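Long-range contact in putative glucoamylase (Bacteroides uniformis, PDB 4GL3), which is a putative glucoamylase that probably hydrolyses glycosidic bonds of alpha-glucans to release glucose: residues Lys191-Gly203 and Leu249-Pro261. Numbering follows the deposited sequence. Where two conformers were deposited one is given.
Sequences KGHNECHIVYILG and LFFTHYSYMGLDP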
ATOM      1  N   LYS A 191      -2.234  11.604  11.677  1.00 21.09           N
ATOM      2  CA  LYS A 191      -1.049  12.004  12.432  1.00 25.66           C
ATOM      3  C   LYS A 191       0.052  10.984  12.142  1.00 24.00           C
ATOM      4  O   LYS A 191      -0.230   9.804  12.003  1.00 23.52           O
ATOM      5  CB  LYS A 191      -1.326  11.971  13.933  1.00 33.34           C
ATOM      6  CG  LYS A 191      -2.425  12.879  14.405  1.00 34.22           C
ATOM      7  CD  LYS A 191      -2.183  14.380  14.210  1.00 38.03           C
ATOM      8  CE  LYS A 191      -1.295  15.005  15.239  1.00 33.98           C
ATOM      9  NZ  LYS A 191      -1.052  16.476  14.996  1.00 25.56           N
ATOM     10  N   GLY A 192       1.275  11.456  11.984  1.00 24.76           N
ATOM     11  CA  GLY A 192       2.417  10.575  11.639  1.00 27.57           C
ATOM     12  C   GLY A 192       3.014   9.864  12.840  1.00 26.18           C
ATOM     13  O   GLY A 192       2.699  10.215  13.954  1.00 27.02           O
ATOM     14  N   HIS A 193       3.906   8.883  12.656  1.00 29.75           N
ATOM     15  CA  HIS A 193       4.338   8.358  11.351  1.00 27.30           C
ATOM     16  C   HIS A 193       3.747   6.959  11.200  1.00 27.06           C
ATOM     17  O   HIS A 193       4.169   6.020  11.877  1.00 27.83           O
ATOM     18  CB  HIS A 193       5.865   8.275  11.204  1.00 31.29           C
ATOM     19  CG  HIS A 193       6.289   7.775   9.855  1.00 27.10           C
ATOM     20  ND1 HIS A 193       6.425   8.607   8.765  1.00 29.91           N
ATOM     21  CD2 HIS A 193       6.523   6.518   9.404  1.00 30.09           C
ATOM     22  CE1 HIS A 193       6.729   7.885   7.701  1.00 32.65           C
ATOM     23  NE2 HIS A 193       6.820   6.617   8.067  1.00 31.16           N
ATOM     24  N   ASN A 194       2.741   6.860  10.348  1.00 25.49           N
ATOM     25  CA  ASN A 194       2.057   5.603  10.053  1.00 28.85           C
ATOM     26  C   ASN A 194       2.048   5.351   8.549  1.00 25.08           C
ATOM     27  O   ASN A 194       2.967   5.782   7.862  1.00 31.02           O
ATOM     28  CB  ASN A 194       0.659   5.583  10.692  1.00 24.83           C
ATOM     29  CG  ASN A 194      -0.267   6.649  10.155  1.00 31.05           C
ATOM     30  OD1 ASN A 194       0.019   7.313   9.173  1.00 26.88           O
ATOM     31  ND2 ASN A 194      -1.379   6.842  10.843  1.00 31.28           N
ATOM     32  N   GLU A 195       1.035   4.652   8.031  1.00 26.04           N
ATOM     33  CA  GLU A 195       0.969   4.328   6.611  1.00 25.06           C
ATOM     34  C   GLU A 195       0.498   5.464   5.732  1.00 29.91           C
ATOM     35  O   GLU A 195       0.516   5.299   4.515  1.00 24.34           O
ATOM     36  CB  GLU A 195       0.039   3.108   6.370  1.00 27.63           C
ATOM     37  CG  GLU A 195      -1.475   3.414   6.493  1.00 24.87           C
ATOM     38  CD  GLU A 195      -2.056   3.227   7.892  1.00 29.43           C
ATOM     39  OE1 GLU A 195      -1.386   3.572   8.882  1.00 32.81           O
ATOM     40  OE2 GLU A 195      -3.222   2.776   7.987  1.00 27.56           O
ATOM     41  N   CYS A 196       0.071   6.604   6.303  1.00 23.13           N
ATOM     42  CA  CYS A 196      -0.638   7.621   5.510  1.00 25.23           C
ATOM     43  C   CYS A 196       0.199   8.786   4.970  1.00 24.47           C
ATOM     44  O   CYS A 196      -0.353   9.809   4.620  1.00 23.95           O
ATOM     45  CB  CYS A 196      -1.716   8.210   6.410  1.00 23.55           C
ATOM     46  SG  CYS A 196      -2.841   7.013   7.110  1.00 24.68           S
ATOM     47  N   HIS A 197       1.522   8.675   4.960  1.00 19.79           N
ATOM     48  CA  HIS A 197       2.398   9.783   4.539  1.00 23.31           C
ATOM     49  C   HIS A 197       1.976  10.404   3.187  1.00 23.89           C
ATOM     50  O   HIS A 197       1.978  11.660   2.985  1.00 22.32           O
ATOM     51  CB  HIS A 197       3.848   9.262   4.474  1.00 23.66           C
ATOM     52  CG  HIS A 197       4.900  10.323   4.499  1.00 24.87           C
ATOM     53  ND1 HIS A 197       6.229  10.032   4.276  1.00 28.83           N
ATOM     54  CD2 HIS A 197       4.836  11.657   4.738  1.00 23.71           C
ATOM     55  CE1 HIS A 197       6.941  11.146   4.383  1.00 30.06           C
ATOM     56  NE2 HIS A 197       6.123  12.141   4.685  1.00 27.55           N
ATOM     57  N   ILE A 198       1.589   9.517   2.277  1.00 23.56           N
ATOM     58  CA  ILE A 198       1.287   9.875   0.896  1.00 25.76           C
ATOM     59  C   ILE A 198       0.083  10.809   0.788  1.00 21.57           C
ATOM     60  O   ILE A 198      -0.042  11.568  -0.200  1.00 22.15           O
ATOM     61  CB  ILE A 198       1.062   8.597   0.010  1.00 29.72           C
ATOM     62  CG1 ILE A 198       1.127   8.918  -1.472  1.00 35.48           C
ATOM     63  CG2 ILE A 198      -0.286   7.941   0.274  1.00 22.00           C
ATOM     64  CD1 ILE A 198       2.506   9.071  -1.992  1.00 36.98           C
ATOM     65  N   VAL A 199      -0.812  10.756   1.772  1.00 22.56           N
ATOM     66  CA  VAL A 199      -1.923  11.669   1.781  1.00 22.84           C
ATOM     67  C   VAL A 199      -1.461  13.132   1.828  1.00 21.83           C
ATOM     68  O   VAL A 199      -2.013  13.985   1.123  1.00 23.67           O
ATOM     69  CB  VAL A 199      -2.902  11.379   2.967  1.00 24.23           C
ATOM     70  CG1 VAL A 199      -4.119  12.312   2.878  1.00 21.78           C
ATOM     71  CG2 VAL A 199      -3.320   9.903   2.944  1.00 19.89           C
ATOM     72  N   TYR A 200      -0.459  13.422   2.661  1.00 23.32           N
ATOM     73  CA  TYR A 200       0.078  14.783   2.771  1.00 23.58           C
ATOM     74  C   TYR A 200       0.890  15.169   1.550  1.00 23.73           C
ATOM     75  O   TYR A 200       0.795  16.314   1.095  1.00 21.95           O
ATOM     76  CB  TYR A 200       0.924  14.955   4.032  1.00 21.52           C
ATOM     77  CG  TYR A 200       0.068  15.069   5.276  1.00 23.23           C
ATOM     78  CD1 TYR A 200      -0.417  13.921   5.939  1.00 20.64           C
ATOM     79  CD2 TYR A 200      -0.323  16.315   5.767  1.00 23.08           C
ATOM     80  CE1 TYR A 200      -1.254  14.030   7.056  1.00 23.57           C
ATOM     81  CE2 TYR A 200      -1.159  16.421   6.884  1.00 22.29           C
ATOM     82  CZ  TYR A 200      -1.628  15.295   7.525  1.00 23.69           C
ATOM     83  OH  TYR A 200      -2.451  15.434   8.660  1.00 21.72           O
ATOM     84  N   ILE A 201       1.666  14.221   1.003  1.00 23.23           N
ATOM     85  CA  ILE A 201       2.439  14.494  -0.220  1.00 22.53           C
ATOM     86  C   ILE A 201       1.500  14.818  -1.397  1.00 21.70           C
ATOM     87  O   ILE A 201       1.726  15.787  -2.088  1.00 23.70           O
ATOM     88  CB  ILE A 201       3.362  13.306  -0.636  1.00 25.31           C
ATOM     89  CG1 ILE A 201       4.317  12.848   0.478  1.00 30.77           C
ATOM     90  CG2 ILE A 201       4.106  13.595  -1.932  1.00 23.95           C
ATOM     91  CD1 ILE A 201       4.982  13.923   1.204  1.00 30.24           C
ATOM     92  N   LEU A 202       0.439  14.019  -1.603  1.00 23.35           N
ATOM     93  CA  LEU A 202      -0.513  14.306  -2.684  1.00 24.73           C
ATOM     94  C   LEU A 202      -1.259  15.620  -2.409  1.00 23.94           C
ATOM     95  O   LEU A 202      -1.455  16.450  -3.320  1.00 24.14           O
ATOM     96  CB  LEU A 202      -1.499  13.158  -2.887  1.00 25.38           C
ATOM     97  CG  LEU A 202      -0.901  11.818  -3.406  1.00 25.87           C
ATOM     98  CD1 LEU A 202      -1.923  10.687  -3.465  1.00 23.28           C
ATOM     99  CD2 LEU A 202      -0.258  12.041  -4.756  1.00 25.96           C
ATOM    100  N   GLY A 203      -1.670  15.827  -1.170  1.00 24.34           N
ATOM    101  CA  GLY A 203      -2.304  17.120  -0.791  1.00 22.72           C
ATOM    102  C   GLY A 203      -1.423  18.308  -1.161  1.00 23.89           C
ATOM    103  O   GLY A 203      -1.909  19.328  -1.634  1.00 23.60           O
ATOM    104  N   LEU A 249       4.555  -3.708  10.043  1.00 28.04           N
ATOM    105  CA  LEU A 249       5.574  -3.447   8.991  1.00 26.71           C
ATOM    106  C   LEU A 249       4.974  -2.837   7.720  1.00 28.53           C
ATOM    107  O   LEU A 249       5.707  -2.198   6.962  1.00 27.27           O
ATOM    108  CB  LEU A 249       6.468  -4.675   8.706  1.00 27.95           C
ATOM    109  CG  LEU A 249       7.802  -4.423   7.978  1.00 31.25           C
ATOM    110  CD1 LEU A 249       8.660  -3.283   8.581  1.00 27.11           C
ATOM    111  CD2 LEU A 249       8.587  -5.718   7.919  1.00 30.22           C
ATOM    112  N   PHE A 250       3.655  -2.971   7.497  1.00 25.56           N
ATOM    113  CA  PHE A 250       3.070  -2.369   6.295  1.00 25.46           C
ATOM    114  C   PHE A 250       3.177  -0.831   6.252  1.00 25.78           C
ATOM    115  O   PHE A 250       2.968  -0.235   5.197  1.00 23.44           O
ATOM    116  CB  PHE A 250       1.606  -2.806   6.045  1.00 27.80           C
ATOM    117  CG  PHE A 250       0.560  -1.996   6.826  1.00 25.52           C
ATOM    118  CD1 PHE A 250       0.245  -2.339   8.145  1.00 28.51           C
ATOM    119  CD2 PHE A 250      -0.088  -0.913   6.248  1.00 26.00           C
ATOM    120  CE1 PHE A 250      -0.736  -1.637   8.867  1.00 28.71           C
ATOM    121  CE2 PHE A 250      -1.087  -0.211   6.963  1.00 25.69           C
ATOM    122  CZ  PHE A 250      -1.386  -0.561   8.269  1.00 24.04           C
ATOM    123  N   PHE A 251       3.468  -0.188   7.386  1.00 23.29           N
ATOM    124  CA  PHE A 251       3.745   1.235   7.373  1.00 27.11           C
ATOM    125  C   PHE A 251       4.919   1.593   6.405  1.00 28.92           C
ATOM    126  O   PHE A 251       4.968   2.707   5.910  1.00 27.66           O
ATOM    127  CB  PHE A 251       4.090   1.767   8.773  1.00 28.56           C
ATOM    128  CG  PHE A 251       2.938   1.781   9.792  1.00 28.77           C
ATOM    129  CD1 PHE A 251       1.644   1.404   9.468  1.00 26.53           C
ATOM    130  CD2 PHE A 251       3.204   2.189  11.113  1.00 27.21           C
ATOM    131  CE1 PHE A 251       0.629   1.451  10.421  1.00 23.49           C
ATOM    132  CE2 PHE A 251       2.208   2.232  12.062  1.00 30.15           C
ATOM    133  CZ  PHE A 251       0.907   1.895  11.703  1.00 27.41           C
ATOM    134  N   THR A 252       5.828   0.651   6.127  1.00 26.75           N
ATOM    135  CA  THR A 252       6.950   0.886   5.164  1.00 26.36           C
ATOM    136  C   THR A 252       6.582   0.532   3.723  1.00 26.18           C
ATOM    137  O   THR A 252       7.431   0.618   2.833  1.00 27.37           O
ATOM    138  CB  THR A 252       8.207   0.091   5.567  1.00 28.82           C
ATOM    139  OG1 THR A 252       7.970  -1.315   5.349  1.00 26.67           O
ATOM    140  CG2 THR A 252       8.549   0.387   7.038  1.00 28.72           C
ATOM    141  N   HIS A 253       5.314   0.154   3.487  1.00 23.20           N
ATOM    142  CA  HIS A 253       4.873  -0.298   2.187  1.00 25.51           C
ATOM    143  C   HIS A 253       3.863   0.633   1.493  1.00 28.12           C
ATOM    144  O   HIS A 253       4.042   0.964   0.358  1.00 27.49           O
ATOM    145  CB  HIS A 253       4.248  -1.711   2.248  1.00 25.79           C
ATOM    146  CG  HIS A 253       5.122  -2.721   2.887  1.00 28.33           C
ATOM    147  ND1 HIS A 253       4.611  -3.800   3.571  1.00 26.66           N
ATOM    148  CD2 HIS A 253       6.468  -2.770   3.028  1.00 27.87           C
ATOM    149  CE1 HIS A 253       5.620  -4.493   4.085  1.00 34.50           C
ATOM    150  NE2 HIS A 253       6.758  -3.901   3.756  1.00 28.41           N
ATOM    151  N   TYR A 254       2.756   0.983   2.127  1.00 24.13           N
ATOM    152  CA  TYR A 254       1.632   1.522   1.325  1.00 23.23           C
ATOM    153  C   TYR A 254       1.888   2.879   0.613  1.00 24.70           C
ATOM    154  O   TYR A 254       1.463   3.070  -0.516  1.00 23.94           O
ATOM    155  CB  TYR A 254       0.327   1.605   2.141  1.00 26.06           C
ATOM    156  CG  TYR A 254      -0.331   0.326   2.585  1.00 22.18           C
ATOM    157  CD1 TYR A 254       0.215  -0.915   2.319  1.00 25.81           C
ATOM    158  CD2 TYR A 254      -1.536   0.373   3.298  1.00 25.16           C
ATOM    159  CE1 TYR A 254      -0.393  -2.080   2.775  1.00 23.75           C
ATOM    160  CE2 TYR A 254      -2.151  -0.770   3.743  1.00 26.73           C
ATOM    161  CZ  TYR A 254      -1.583  -2.008   3.477  1.00 25.35           C
ATOM    162  OH  TYR A 254      -2.182  -3.177   3.953  1.00 23.28           O
ATOM    163  N   SER A 255       2.528   3.811   1.300  1.00 23.76           N
ATOM    164  CA  SER A 255       2.891   5.112   0.739  1.00 26.17           C
ATOM    165  C   SER A 255       4.159   5.055  -0.120  1.00 28.08           C
ATOM    166  O   SER A 255       4.403   6.001  -0.860  1.00 30.53           O
ATOM    167  CB  SER A 255       3.092   6.174   1.880  1.00 27.09           C
ATOM    168  OG  SER A 255       1.879   6.478   2.580  1.00 23.24           O
ATOM    169  N   TYR A 256       4.910   3.942  -0.065  1.00 24.13           N
ATOM    170  CA  TYR A 256       6.255   3.820  -0.669  1.00 27.02           C
ATOM    171  C   TYR A 256       6.284   2.822  -1.828  1.00 26.95           C
ATOM    172  O   TYR A 256       7.309   2.236  -2.222  1.00 30.55           O
ATOM    173  CB  TYR A 256       7.284   3.489   0.412  1.00 26.56           C
ATOM    174  CG  TYR A 256       7.135   4.470   1.535  1.00 26.79           C
ATOM    175  CD1 TYR A 256       7.519   5.807   1.371  1.00 27.92           C
ATOM    176  CD2 TYR A 256       6.519   4.108   2.729  1.00 27.14           C
ATOM    177  CE1 TYR A 256       7.351   6.743   2.387  1.00 29.31           C
ATOM    178  CE2 TYR A 256       6.326   5.034   3.748  1.00 30.39           C
ATOM    179  CZ  TYR A 256       6.719   6.353   3.568  1.00 33.93           C
ATOM    180  OH  TYR A 256       6.513   7.268   4.572  1.00 28.92           O
HETATM  181  N   MSE A 257       5.121   2.654  -2.387  1.00 29.56           N
HETATM  182  CA  MSE A 257       4.915   1.877  -3.596  0.50 33.88           C
HETATM  183  C   MSE A 257       5.297   2.740  -4.809  1.00 31.31           C
HETATM  184  O   MSE A 257       6.017   2.315  -5.713  1.00 27.55           O
HETATM  185  CB  MSE A 257       3.438   1.481  -3.655  0.50 33.90           C
HETATM  186  CG  MSE A 257       3.269   0.107  -4.050  0.50 47.99           C
HETATM  187 SE   MSE A 257       2.945  -1.150  -2.617  0.38 30.64          SE
HETATM  188  CE  MSE A 257       1.500  -1.944  -3.716  0.50 28.45           C
ATOM    189  N   GLY A 258       4.821   3.991  -4.798  1.00 29.45           N
ATOM    190  CA  GLY A 258       5.231   4.991  -5.823  1.00 31.42           C
ATOM    191  C   GLY A 258       6.302   5.972  -5.336  1.00 27.55           C
ATOM    192  O   GLY A 258       7.246   6.318  -6.056  1.00 31.08           O
ATOM    193  N   LEU A 259       6.141   6.436  -4.110  1.00 29.85           N
ATOM    194  CA  LEU A 259       7.108   7.315  -3.470  1.00 31.86           C
ATOM    195  C   LEU A 259       8.365   6.482  -3.122  1.00 30.66           C
ATOM    196  O   LEU A 259       8.324   5.569  -2.280  1.00 35.44           O
ATOM    197  CB  LEU A 259       6.457   7.933  -2.232  1.00 25.88           C
ATOM    198  CG  LEU A 259       7.144   9.004  -1.442  1.00 34.51           C
ATOM    199  CD1 LEU A 259       7.334  10.236  -2.307  1.00 35.91           C
ATOM    200  CD2 LEU A 259       6.287   9.366  -0.218  1.00 35.71           C
ATOM    201  N   ASP A 260       9.457   6.768  -3.818  1.00 31.84           N
ATOM    202  CA  ASP A 260      10.720   6.094  -3.608  1.00 27.11           C
ATOM    203  C   ASP A 260      11.428   6.692  -2.380  1.00 29.68           C
ATOM    204  O   ASP A 260      11.886   7.835  -2.420  1.00 30.53           O
ATOM    205  CB  ASP A 260      11.597   6.261  -4.876  1.00 32.07           C
ATOM    206  CG  ASP A 260      12.853   5.387  -4.888  1.00 32.73           C
ATOM    207  OD1 ASP A 260      13.253   4.820  -3.851  1.00 30.66           O
ATOM    208  OD2 ASP A 260      13.461   5.292  -5.982  1.00 33.14           O
ATOM    209  N   PRO A 261      11.596   5.897  -1.307  1.00 29.48           N
ATOM    210  CA  PRO A 261      12.299   6.396  -0.114  1.00 31.95           C
ATOM    211  C   PRO A 261      13.805   6.453  -0.205  1.00 32.88           C
ATOM    212  O   PRO A 261      14.429   7.057   0.696  1.00 32.25           O
ATOM    213  CB  PRO A 261      11.893   5.403   0.976  1.00 32.54           C
ATOM    214  CG  PRO A 261      11.721   4.131   0.244  1.00 32.73           C
ATOM    215  CD  PRO A 261      11.228   4.481  -1.159  1.00 30.79           C
TER
HETATM  216  O   HOH W   1       7.303   4.100   7.024  1.00 30.16           O
HETATM  217  O   HOH W   2       3.526   6.226   5.359  1.00 26.93           O
HETATM  218  O   HOH W   3       3.103   3.559   4.134  1.00 25.69           O
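Ser255, at the middle of the loop 249-261, joins the turn that leads into helix 197-205, within the (alpha/alpha)6 barrel expected of this six-hairpin-clan family. Its OG donates to Glu195 O (2.6 Å), standing above that carbonyl plane, and accepts from Ile198 N: one bond to the turn before the helix, one from an N-H of its first turn. Asn194 shapes the same turn: its OD1 takes Cys196 N in an Asx turn. Tyr256 OH meets His197 ND1 at 2.8 Å, at the ring edge, where either may donate; His197 NE2 is held by Tyr216, which fixes the imidazole from its other end. Three waters bridge the segments; one links His193 NE2 to Phe251 O, and another gives to both Glu195 O and Phe251 O and accepts from Ser255 N. Among the aromatic contacts, Asn194 CA sits over a face of Phe251, 3.9 Å from the ring centroid. Glu195 CG lies between backbone N and carbonyl carbon (chi1 75°), and a bend at chi2 turns the carboxylate plane to within 16° of the Phe251 ring plane, with OE1 3.3 Å from Phe251 CE1. With an alanine here instead of Phe251, Asn194 CA would probably lose its CH-pi partner and Glu195 OE1 the ring atoms beside it. Phe250 CE2 lies 3.6 Å from Glu195 CB. Glu195 OE2 also makes a weak hydrogen bond to a Tris molecule, probably from the crystallisation liquor, which may mark a pocket. Farther along the helix, Ile198 CD1 meets Leu259 CB, and Ile201 CG1 reaches Leu259 CD2 at 4.1 Å.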